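Local coordinates for protein yciO (Escherichia coli, PDB 1K7J) that is of unknown function but belongs to the SUA5 family and probably binds double-stranded RNA, at residues Asn48-Glu51 with Arg52-Ile56; Val31-Asp35 with Ser36-Leu40. All coordinates share one frame; numbering follows the deposited sequence.

Interaction 1: residues Asn48-Glu51 with Arg52-Ile56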
ATOM      1  N   ASN A  48       9.692  14.078   2.691  1.00 16.38           N
ATOM      2  CA  ASN A  48      10.420  14.032   1.426  1.00 16.32           C
ATOM      3  C   ASN A  48      10.131  12.744   0.658  1.00 15.56           C
ATOM      4  O   ASN A  48       9.975  12.765  -0.562  1.00 14.94           O
ATOM      5  CB  ASN A  48      11.929  14.168   1.659  1.00 17.94           C
ATOM      6  CG  ASN A  48      12.318  15.547   2.153  1.00 19.74           C
ATOM      7  OD1 ASN A  48      11.854  16.559   1.626  1.00 20.10           O
ATOM      8  ND2 ASN A  48      13.179  15.595   3.162  1.00 21.14           N
ATOM      9  N   ALA A  49      10.063  11.623   1.371  1.00 14.46           N
ATOM     10  CA  ALA A  49       9.775  10.345   0.730  1.00 13.85           C
ATOM     11  C   ALA A  49       8.349  10.365   0.189  1.00 13.55           C
ATOM     12  O   ALA A  49       8.081   9.850  -0.896  1.00 13.55           O
ATOM     13  CB  ALA A  49       9.949   9.200   1.727  1.00 13.35           C
HETATM   14  N   MSE A  50       7.436  10.956   0.954  1.00 14.05           N
HETATM   15  CA  MSE A  50       6.042  11.061   0.529  1.00 14.38           C
HETATM   16  C   MSE A  50       5.986  11.772  -0.818  1.00 14.51           C
HETATM   17  O   MSE A  50       5.361  11.295  -1.769  1.00 14.51           O
HETATM   18  CB  MSE A  50       5.230  11.868   1.548  1.00 15.73           C
HETATM   19  CG  MSE A  50       3.844  12.279   1.046  1.00 17.61           C
HETATM   20 SE   MSE A  50       3.076  13.772   2.005  1.00 17.99          SE
HETATM   21  CE  MSE A  50       4.032  15.197   1.114  1.00 19.49           C
ATOM     22  N   GLU A  51       6.653  12.920  -0.889  1.00 14.76           N
ATOM     23  CA  GLU A  51       6.679  13.720  -2.105  1.00 15.30           C
ATOM     24  C   GLU A  51       7.217  12.926  -3.291  1.00 14.52           C
ATOM     25  O   GLU A  51       6.675  12.997  -4.395  1.00 14.77           O
ATOM     26  CB  GLU A  51       7.526  14.972  -1.879  1.00 16.70           C
ATOM     27  CG  GLU A  51       7.462  15.974  -3.020  1.00 18.62           C
ATOM     28  CD  GLU A  51       6.037  16.315  -3.418  1.00 20.08           C
ATOM     29  OE1 GLU A  51       5.191  16.505  -2.515  1.00 20.34           O
ATOM     30  OE2 GLU A  51       5.763  16.401  -4.636  1.00 20.38           O
ATOM     31  N   ARG A  52       8.282  12.163  -3.062  1.00 14.21           N
ATOM     32  CA  ARG A  52       8.873  11.353  -4.118  1.00 14.08           C
ATOM     33  C   ARG A  52       7.875  10.330  -4.648  1.00 14.56           C
ATOM     34  O   ARG A  52       7.793  10.099  -5.854  1.00 14.65           O
ATOM     35  CB  ARG A  52      10.122  10.638  -3.598  1.00 14.14           C
ATOM     36  CG  ARG A  52      11.299  11.568  -3.345  1.00 14.50           C
ATOM     37  CD  ARG A  52      12.455  10.823  -2.708  1.00 14.33           C
ATOM     38  NE  ARG A  52      12.969   9.763  -3.571  1.00 14.73           N
ATOM     39  CZ  ARG A  52      13.782   8.797  -3.154  1.00 14.65           C
ATOM     40  NH1 ARG A  52      14.170   8.757  -1.886  1.00 14.47           N
ATOM     41  NH2 ARG A  52      14.207   7.871  -4.004  1.00 15.01           N
ATOM     42  N   ILE A  53       7.120   9.715  -3.743  1.00 14.62           N
ATOM     43  CA  ILE A  53       6.126   8.728  -4.144  1.00 15.85           C
ATOM     44  C   ILE A  53       5.002   9.397  -4.936  1.00 17.06           C
ATOM     45  O   ILE A  53       4.553   8.866  -5.951  1.00 17.04           O
ATOM     46  CB  ILE A  53       5.541   8.001  -2.910  1.00 15.08           C
ATOM     47  CG1 ILE A  53       6.588   7.034  -2.343  1.00 14.66           C
ATOM     48  CG2 ILE A  53       4.265   7.262  -3.288  1.00 14.90           C
ATOM     49  CD1 ILE A  53       6.143   6.297  -1.097  1.00 14.35           C
ATOM     50  N   CYS A  54       4.557  10.564  -4.474  1.00 18.90           N
ATOM     51  CA  CYS A  54       3.494  11.304  -5.154  1.00 19.73           C
ATOM     52  C   CYS A  54       3.828  11.510  -6.623  1.00 19.92           C
ATOM     53  O   CYS A  54       2.984  11.314  -7.500  1.00 19.94           O
ATOM     54  CB  CYS A  54       3.295  12.677  -4.506  1.00 22.50           C
ATOM     55  SG  CYS A  54       2.664  12.645  -2.826  1.00 21.15           S
ATOM     56  N   ARG A  55       5.066  11.912  -6.885  1.00 18.75           N
ATOM     57  CA  ARG A  55       5.520  12.166  -8.245  1.00 18.06           C
ATOM     58  C   ARG A  55       5.615  10.904  -9.083  1.00 17.45           C
ATOM     59  O   ARG A  55       5.256  10.906 -10.261  1.00 17.76           O
ATOM     60  CB  ARG A  55       6.874  12.870  -8.219  1.00 17.88           C
ATOM     61  CG  ARG A  55       6.812  14.246  -7.596  1.00 18.39           C
ATOM     62  CD  ARG A  55       8.161  14.913  -7.646  1.00 19.26           C
ATOM     63  NE  ARG A  55       8.135  16.244  -7.051  1.00 20.14           N
ATOM     64  CZ  ARG A  55       9.147  17.103  -7.116  1.00 20.53           C
ATOM     65  NH1 ARG A  55      10.263  16.764  -7.752  1.00 20.77           N
ATOM     66  NH2 ARG A  55       9.046  18.294  -6.547  1.00 20.82           N
ATOM     67  N   ILE A  56       6.108   9.827  -8.485  1.00 16.43           N
ATOM     68  CA  ILE A  56       6.221   8.575  -9.214  1.00 16.12           C
ATOM     69  C   ILE A  56       4.829   8.022  -9.511  1.00 16.25           C
ATOM     70  O   ILE A  56       4.578   7.517 -10.606  1.00 17.06           O
ATOM     71  CB  ILE A  56       7.026   7.530  -8.413  1.00 15.55           C
ATOM     72  CG1 ILE A  56       8.474   8.005  -8.250  1.00 15.09           C
ATOM     73  CG2 ILE A  56       6.986   6.190  -9.128  1.00 15.10           C
ATOM     74  CD1 ILE A  56       9.326   7.104  -7.365  1.00 14.67           C
TER
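Glu51 and Arg55, one helical turn apart, form a salt bridge in which Glu51 OE2 lies 3.4 Å from Arg55 NE; the hydrogen bond within it is weak. The oxygen arrives at the edge of the guanidinium, near its plane, while carboxylate and guanidinium planes stand 75° apart, and OE2 rather than OE1 makes the contact. Glu51 puts CG opposite its backbone N (chi1 -172°) and then bends at chi2 (51°), which carries the carboxylate toward Arg55, whose chain runs extended from CG to NE. The same oxygen rests 3.8 Å from Arg55 CG, against the aliphatic part of the arginine. With an alanine here, the Arg55 guanidinium would probably lose its acidic mate within this turn and be freer to rotate. On another side of the helix, Cys54 SG sits 4.1 Å from CG of Met50, a selenomethionine. All this is laid out on a regular alpha-helix, helix 47-57, where each N-H bonds to the carbonyl four residues back: Arg55 N to Glu51 O at 3.2 Å, Cys54 N to Met50 O at 2.9 Å, Ile53 N to Ala49 O at 3.0 Å and Arg52 N to Asn48 O at 3.1 Å. Arg52 CG comes within 3.3 Å of Asn48 O before the chain bends away; its guanidinium forms a salt bridge with Asp169 through NH1 and a hydrogen bond with the Gln167 carbonyl through NH2. Near the helix start, Asp46 OD1 accepts a hydrogen bond from Ala49 N. The buried flank rests on the sheet: Ala49 and Ile53 touch Cys42 of strand 37-43, and Met50 touches Leu141 of strand 140-144 as well as Phe65.

Interaction 2: residues Val31-Asp35 with Ser36-Leu40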
ATOM      1  N   VAL A  31      10.146  -0.190  -3.547  1.00  9.19           N
ATOM      2  CA  VAL A  31       9.119  -0.819  -4.358  1.00  8.70           C
ATOM      3  C   VAL A  31       9.063  -2.228  -3.790  1.00  8.40           C
ATOM      4  O   VAL A  31      10.091  -2.898  -3.667  1.00  8.34           O
ATOM      5  CB  VAL A  31       9.506  -0.882  -5.850  1.00  8.96           C
ATOM      6  CG1 VAL A  31       8.515  -1.765  -6.608  1.00  9.04           C
ATOM      7  CG2 VAL A  31       9.510   0.522  -6.442  1.00  9.57           C
ATOM      8  N   TYR A  32       7.873  -2.672  -3.411  1.00  8.10           N
ATOM      9  CA  TYR A  32       7.732  -4.006  -2.850  1.00  8.01           C
ATOM     10  C   TYR A  32       6.486  -4.705  -3.372  1.00  7.63           C
ATOM     11  O   TYR A  32       5.514  -4.064  -3.760  1.00  8.14           O
ATOM     12  CB  TYR A  32       7.697  -3.945  -1.319  1.00  8.07           C
ATOM     13  CG  TYR A  32       6.513  -3.214  -0.727  1.00  8.76           C
ATOM     14  CD1 TYR A  32       6.452  -1.820  -0.723  1.00  9.22           C
ATOM     15  CD2 TYR A  32       5.469  -3.920  -0.133  1.00  9.30           C
ATOM     16  CE1 TYR A  32       5.373  -1.145  -0.133  1.00  9.66           C
ATOM     17  CE2 TYR A  32       4.393  -3.259   0.456  1.00  9.93           C
ATOM     18  CZ  TYR A  32       4.352  -1.875   0.456  1.00 10.40           C
ATOM     19  OH  TYR A  32       3.301  -1.225   1.072  1.00 10.68           O
ATOM     20  N   PRO A  33       6.499  -6.040  -3.377  1.00  7.65           N
ATOM     21  CA  PRO A  33       5.357  -6.811  -3.866  1.00  7.51           C
ATOM     22  C   PRO A  33       4.208  -6.941  -2.875  1.00  7.51           C
ATOM     23  O   PRO A  33       4.427  -7.007  -1.669  1.00  7.52           O
ATOM     24  CB  PRO A  33       5.980  -8.167  -4.168  1.00  7.75           C
ATOM     25  CG  PRO A  33       6.980  -8.303  -3.045  1.00  7.34           C
ATOM     26  CD  PRO A  33       7.620  -6.929  -3.012  1.00  7.92           C
ATOM     27  N   THR A  34       2.982  -6.961  -3.396  1.00  8.08           N
ATOM     28  CA  THR A  34       1.798  -7.170  -2.566  1.00  8.37           C
ATOM     29  C   THR A  34       0.988  -8.229  -3.305  1.00  8.15           C
ATOM     30  O   THR A  34       1.375  -8.666  -4.392  1.00  8.61           O
ATOM     31  CB  THR A  34       0.910  -5.903  -2.411  1.00  8.68           C
ATOM     32  OG1 THR A  34       0.176  -5.673  -3.620  1.00  8.76           O
ATOM     33  CG2 THR A  34       1.760  -4.685  -2.082  1.00  9.01           C
ATOM     34  N   ASP A  35      -0.126  -8.646  -2.722  1.00  8.40           N
ATOM     35  CA  ASP A  35      -0.980  -9.646  -3.352  1.00  8.64           C
ATOM     36  C   ASP A  35      -1.645  -9.080  -4.609  1.00  8.66           C
ATOM     37  O   ASP A  35      -2.082  -9.834  -5.478  1.00  8.80           O
ATOM     38  CB  ASP A  35      -2.060 -10.092  -2.373  1.00  8.95           C
ATOM     39  CG  ASP A  35      -2.810  -8.923  -1.781  1.00  9.40           C
ATOM     40  OD1 ASP A  35      -2.309  -8.342  -0.796  1.00  9.54           O
ATOM     41  OD2 ASP A  35      -3.882  -8.571  -2.317  1.00 10.48           O
ATOM     42  N   SER A  36      -1.726  -7.754  -4.695  1.00  9.33           N
ATOM     43  CA  SER A  36      -2.343  -7.092  -5.842  1.00  9.54           C
ATOM     44  C   SER A  36      -1.380  -6.128  -6.531  1.00  9.81           C
ATOM     45  O   SER A  36      -1.583  -4.913  -6.516  1.00  9.56           O
ATOM     46  CB  SER A  36      -3.599  -6.334  -5.399  1.00 10.21           C
ATOM     47  OG  SER A  36      -4.540  -7.213  -4.803  1.00 10.47           O
ATOM     48  N   GLY A  37      -0.331  -6.682  -7.131  1.00 10.08           N
ATOM     49  CA  GLY A  37       0.650  -5.872  -7.833  1.00  9.47           C
ATOM     50  C   GLY A  37       1.722  -5.268  -6.944  1.00  9.06           C
ATOM     51  O   GLY A  37       1.676  -5.376  -5.717  1.00  9.77           O
ATOM     52  N   TYR A  38       2.706  -4.634  -7.573  1.00  8.44           N
ATOM     53  CA  TYR A  38       3.782  -3.992  -6.829  1.00  8.01           C
ATOM     54  C   TYR A  38       3.296  -2.661  -6.265  1.00  8.18           C
ATOM     55  O   TYR A  38       2.331  -2.082  -6.758  1.00  8.39           O
ATOM     56  CB  TYR A  38       5.000  -3.793  -7.735  1.00  8.32           C
ATOM     57  CG  TYR A  38       5.874  -5.027  -7.800  1.00  7.62           C
ATOM     58  CD1 TYR A  38       6.840  -5.267  -6.821  1.00  7.29           C
ATOM     59  CD2 TYR A  38       5.700  -5.984  -8.801  1.00  7.93           C
ATOM     60  CE1 TYR A  38       7.609  -6.429  -6.834  1.00  7.98           C
ATOM     61  CE2 TYR A  38       6.464  -7.156  -8.820  1.00  8.35           C
ATOM     62  CZ  TYR A  38       7.416  -7.368  -7.831  1.00  8.17           C
ATOM     63  OH  TYR A  38       8.170  -8.522  -7.833  1.00  8.10           O
ATOM     64  N   ALA A  39       3.966  -2.185  -5.223  1.00  8.39           N
ATOM     65  CA  ALA A  39       3.583  -0.934  -4.586  1.00  8.52           C
ATOM     66  C   ALA A  39       4.803  -0.123  -4.188  1.00  8.64           C
ATOM     67  O   ALA A  39       5.910  -0.652  -4.102  1.00  8.52           O
ATOM     68  CB  ALA A  39       2.735  -1.225  -3.343  1.00  8.81           C
ATOM     69  N   LEU A  40       4.588   1.168  -3.957  1.00  9.21           N
ATOM     70  CA  LEU A  40       5.645   2.066  -3.511  1.00  9.85           C
ATOM     71  C   LEU A  40       5.444   2.226  -2.012  1.00 10.26           C
ATOM     72  O   LEU A  40       4.309   2.241  -1.536  1.00 11.10           O
ATOM     73  CB  LEU A  40       5.508   3.436  -4.183  1.00 10.93           C
ATOM     74  CG  LEU A  40       5.876   3.556  -5.660  1.00 11.62           C
ATOM     75  CD1 LEU A  40       5.275   4.828  -6.235  1.00 12.11           C
ATOM     76  CD2 LEU A  40       7.392   3.555  -5.812  1.00 12.51           C
TER
HETATM   77  O   HOH W   1      -0.996  -9.449  -8.102  1.00 12.05           O
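Gly37 O is gripped twice by Thr34: the hydroxyl donates from OG1 at 2.6 Å, in the carbonyl plane, while Thr34 N reaches it at 3.1 Å from above that plane. Thr34 OG1 also accepts from Ser36 N at 3.0 Å, and these two bonds follow from chi1 of 75°, which sets the hydroxyl between the backbone N and the carbonyl carbon. Thr34 thus ties together the tight turn of a beta hairpin through Asp35 and Ser36. Ser36 OG donates to Asp35 OD2 at 2.9 Å, from above the carboxylate plane; Asn96 N also bonds OD2, Ser125 N bonds OD1, and a water links Asp35 O to Gly37 N. At the backbone angles of Gly37 (phi 83°, psi 174°) a CB would be jammed against the carbonyl O of Ser36, which calls for glycine. Further along, Tyr32 and Ala39 form a hydrogen-bonded antiparallel pair, Ala39 N to Tyr32 O at 2.8 Å, and the Ala39 methyl lies over one face of the Tyr32 ring, toward its rim. On the opposite face of the sheet, Pro33 CB meets Tyr38 CE1 at 3.6 Å, and Val31 CG2 meets Leu40 CD2 at 3.8 Å. Tyr32 OH bonds to Ser142, and Tyr38 OH to the Gly175 carbonyl. Strands 170-173 and 140-144 flank the hairpin in the sheet; Ile160 of helix 157-164 packs on Val31 and Tyr38, and Met68 of strand 66-68 touches Tyr32 and Ala39.

The centre of interaction 2, which is buried, lies about 7 Å from that of the chain, whereas the centre of interaction 1, partly buried, lies about 14 Å from it. Their centres are about 16 Å apart, yet they meet: strand 37-43 runs on to helix 47-57, and Leu40 CD1 packs against Ile56 CG2 at 3.6 Å. Leu40 therefore serves both the hairpin and the helix. Residues 31-40 join two neighbouring strands through cross-strand backbone bonds, a turn held by hydroxyls, and aromatic and aliphatic packing. Residues 48-56 belong to one helix, with bonds along its axis, an apolar flank toward the sheet, and, on its more exposed side, a salt bridge whose hydrogen bond is weak.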